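Local coordinates for protein glia-derived nexin (Homo sapiens, PDB 4DY0) that inhibits serine proteases such as thrombin, trypsin and urokinase as a heparin-binding serpin, and promotes neurite extension by blocking thrombin, at residues D144-L149 against V165-F170. Sequence-based numbering, arbitrary orientation.
Sequences DMIDNL and VNAVYF. With SO4 (sulfate ion), chain D.
M145 lies across one face of the Y169 ring, and this pair makes a large part of the contact between loop segment 144-149 and the strand. The methylene CG of M145 makes a CH-pi contact 3.6 Å from the centroid of the Y169 ring, 8° off the ring normal. Bends at chi2 and chi3 fold the methionine chain back over the phenol, so that its terminal CE comes 3.3 Å from Y169 OH. The sulfur is placed obliquely, with M145 SD 4.7 Å from the Y169 ring centroid, a Met-aromatic contact. An alanine at Y169 would probably leave the methionine chain without the flat surface it rests on and free to turn.

I146 reaches down to the strand with its extended CG1 branch (chi2 170°). Its CD1 sits 4.0 Å from Y169 CB and touches the A167 methyl and the V168 carbonyl oxygen. L149 meets V165 tip to tip, CD2 to CG1. No hydrogen bond joins the two segments; D147 N donates to O3 of a sulfate, probably from the crystallisation liquor, at 2.7 Å.

In the serpin fold, the loop following helix 127-141 packs against strand 162-170, which runs between strands 90-97 and 319-328 in beta-sheet A; the cleaved reactive loop of serpins inserts between this strand and its parallel neighbour 319-328. V138 of that helix touches I146, L149 and A167, while K325 hydrogen-bonds M145 O from strand 319-328.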
ATOM      1  N   ASP A 144       3.367  -2.946  17.589  1.00 63.72           N
ATOM      2  CA  ASP A 144       4.768  -2.570  17.766  1.00 59.87           C
ATOM      3  C   ASP A 144       5.624  -2.897  16.543  1.00 56.23           C
ATOM      4  O   ASP A 144       6.849  -2.935  16.630  1.00 60.24           O
ATOM      5  CB  ASP A 144       5.354  -3.240  19.013  1.00 62.93           C
ATOM      6  CG  ASP A 144       4.612  -2.861  20.281  1.00 66.90           C
ATOM      7  N   MET A 145       4.980  -3.121  15.402  1.00 53.15           N
ATOM      8  CA  MET A 145       5.701  -3.482  14.180  1.00 49.22           C
ATOM      9  C   MET A 145       6.167  -2.261  13.380  1.00 44.74           C
ATOM     10  O   MET A 145       7.093  -2.353  12.571  1.00 44.35           O
ATOM     11  CB  MET A 145       4.855  -4.408  13.300  1.00 48.20           C
ATOM     12  CG  MET A 145       4.619  -5.795  13.891  1.00 51.30           C
ATOM     13  SD  MET A 145       6.126  -6.589  14.505  1.00 59.98           S
ATOM     14  CE  MET A 145       7.019  -6.901  12.985  1.00 54.93           C
ATOM     15  N   ILE A 146       5.529  -1.119  13.612  1.00 44.65           N
ATOM     16  CA  ILE A 146       5.867   0.099  12.882  1.00 41.18           C
ATOM     17  C   ILE A 146       6.062   1.298  13.805  1.00 45.54           C
ATOM     18  O   ILE A 146       5.217   1.591  14.656  1.00 46.94           O
ATOM     19  CB  ILE A 146       4.797   0.439  11.820  1.00 40.31           C
ATOM     20  CG1 ILE A 146       4.757  -0.645  10.738  1.00 38.91           C
ATOM     21  CG2 ILE A 146       5.073   1.803  11.201  1.00 39.09           C
ATOM     22  CD1 ILE A 146       3.588  -0.519   9.787  1.00 41.71           C
ATOM     23  N   ASP A 147       7.182   1.988  13.622  1.00 47.49           N
ATOM     24  CA  ASP A 147       7.491   3.192  14.383  1.00 52.50           C
ATOM     25  C   ASP A 147       8.190   4.217  13.488  1.00 52.24           C
ATOM     26  O   ASP A 147       8.361   3.993  12.289  1.00 47.76           O
ATOM     27  CB  ASP A 147       8.372   2.846  15.585  1.00 61.27           C
ATOM     28  CG  ASP A 147       8.493   3.995  16.570  1.00 73.92           C
ATOM     29  OD1 ASP A 147       8.011   5.102  16.256  1.00 74.28           O
ATOM     30  OD2 ASP A 147       9.068   3.790  17.659  1.00 82.16           O
ATOM     31  N   ASN A 148       8.578   5.346  14.070  1.00 54.04           N
ATOM     32  CA  ASN A 148       9.363   6.350  13.357  1.00 54.62           C
ATOM     33  C   ASN A 148       8.730   6.835  12.049  1.00 55.27           C
ATOM     34  O   ASN A 148       9.302   6.660  10.977  1.00 52.08           O
ATOM     35  CB  ASN A 148      10.774   5.818  13.078  1.00 56.40           C
ATOM     36  CG  ASN A 148      11.480   5.350  14.335  1.00 63.02           C
ATOM     37  N   LEU A 149       7.555   7.449  12.138  1.00 57.40           N
ATOM     38  CA  LEU A 149       6.938   8.059  10.963  1.00 53.71           C
ATOM     39  C   LEU A 149       7.370   9.508  10.777  1.00 52.64           C
ATOM     40  O   LEU A 149       7.672   9.929   9.665  1.00 53.71           O
ATOM     41  CB  LEU A 149       5.409   7.987  11.033  1.00 58.53           C
ATOM     42  CG  LEU A 149       4.745   6.853  10.254  1.00 61.30           C
ATOM     43  CD1 LEU A 149       4.948   5.529  10.965  1.00 66.57           C
ATOM     44  CD2 LEU A 149       3.269   7.133  10.064  1.00 67.63           C
ATOM     45  N   VAL A 165      -2.323  10.003   8.810  1.00 30.71           N
ATOM     46  CA  VAL A 165      -1.429   8.859   8.867  1.00 30.48           C
ATOM     47  C   VAL A 165      -2.128   7.558   8.505  1.00 30.62           C
ATOM     48  O   VAL A 165      -3.192   7.241   9.034  1.00 32.46           O
ATOM     49  CB  VAL A 165      -0.788   8.713  10.247  1.00 32.36           C
ATOM     50  CG1 VAL A 165      -0.003   7.420  10.317  1.00 31.42           C
ATOM     51  CG2 VAL A 165       0.114   9.896  10.529  1.00 33.64           C
ATOM     52  N   ASN A 166      -1.518   6.812   7.591  1.00 33.75           N
ATOM     53  CA  ASN A 166      -1.965   5.465   7.250  1.00 31.12           C
ATOM     54  C   ASN A 166      -0.810   4.481   7.363  1.00 31.01           C
ATOM     55  O   ASN A 166       0.187   4.608   6.650  1.00 30.44           O
ATOM     56  CB  ASN A 166      -2.526   5.422   5.832  1.00 30.92           C
ATOM     57  CG  ASN A 166      -2.849   4.010   5.381  1.00 32.15           C
ATOM     58  OD1 ASN A 166      -2.432   3.577   4.307  1.00 33.79           O
ATOM     59  ND2 ASN A 166      -3.584   3.281   6.209  1.00 31.83           N
ATOM     60  N   ALA A 167      -0.943   3.505   8.259  1.00 32.51           N
ATOM     61  CA  ALA A 167       0.105   2.513   8.471  1.00 30.05           C
ATOM     62  C   ALA A 167      -0.433   1.106   8.275  1.00 31.13           C
ATOM     63  O   ALA A 167      -1.468   0.745   8.839  1.00 34.94           O
ATOM     64  CB  ALA A 167       0.698   2.661   9.858  1.00 32.54           C
ATOM     65  N   VAL A 168       0.270   0.312   7.473  1.00 29.64           N
ATOM     66  CA  VAL A 168      -0.157  -1.056   7.184  1.00 30.57           C
ATOM     67  C   VAL A 168       0.968  -2.063   7.430  1.00 29.30           C
ATOM     68  O   VAL A 168       2.092  -1.876   6.960  1.00 26.06           O
ATOM     69  CB  VAL A 168      -0.653  -1.201   5.729  1.00 29.22           C
ATOM     70  CG1 VAL A 168      -1.295  -2.566   5.525  1.00 31.33           C
ATOM     71  CG2 VAL A 168      -1.637  -0.096   5.387  1.00 32.25           C
ATOM     72  N   TYR A 169       0.665  -3.125   8.175  1.00 30.17           N
ATOM     73  CA  TYR A 169       1.636  -4.192   8.422  1.00 30.21           C
ATOM     74  C   TYR A 169       1.038  -5.544   8.089  1.00 31.77           C
ATOM     75  O   TYR A 169      -0.156  -5.760   8.281  1.00 34.82           O
ATOM     76  CB  TYR A 169       2.124  -4.200   9.875  1.00 33.33           C
ATOM     77  CG  TYR A 169       2.964  -5.420  10.187  1.00 35.16           C
ATOM     78  CD1 TYR A 169       4.330  -5.428   9.932  1.00 37.27           C
ATOM     79  CD2 TYR A 169       2.388  -6.575  10.704  1.00 37.61           C
ATOM     80  CE1 TYR A 169       5.102  -6.547  10.195  1.00 38.39           C
ATOM     81  CE2 TYR A 169       3.152  -7.701  10.974  1.00 38.37           C
ATOM     82  CZ  TYR A 169       4.509  -7.680  10.717  1.00 40.13           C
ATOM     83  OH  TYR A 169       5.279  -8.790  10.977  1.00 45.41           O
ATOM     84  N   PHE A 170       1.871  -6.461   7.603  1.00 31.13           N
ATOM     85  CA  PHE A 170       1.401  -7.793   7.257  1.00 30.78           C
ATOM     86  C   PHE A 170       2.548  -8.807   7.210  1.00 32.55           C
ATOM     87  O   PHE A 170       3.690  -8.465   6.881  1.00 32.66           O
ATOM     88  CB  PHE A 170       0.652  -7.750   5.920  1.00 30.77           C
ATOM     89  CG  PHE A 170       0.170  -9.091   5.439  1.00 30.40           C
ATOM     90  CD1 PHE A 170      -0.998  -9.644   5.939  1.00 33.07           C
ATOM     91  CD2 PHE A 170       0.878  -9.794   4.479  1.00 30.62           C
ATOM     92  CE1 PHE A 170      -1.446 -10.882   5.496  1.00 33.32           C
ATOM     93  CE2 PHE A 170       0.437 -11.032   4.031  1.00 32.47           C
ATOM     94  CZ  PHE A 170      -0.728 -11.575   4.540  1.00 32.49           C
TER
HETATM   95  S   SO4 D 401      10.092   0.879  11.830  1.00 74.48           S
HETATM   96  O1  SO4 D 401      11.175  -0.126  11.919  1.00101.10           O
HETATM   97  O2  SO4 D 401       9.856   1.223  10.411  1.00 99.43           O
HETATM   98  O3  SO4 D 401       8.853   0.318  12.414  1.00 85.04           O
HETATM   99  O4  SO4 D 401      10.491   2.101  12.569  1.00 80.80           O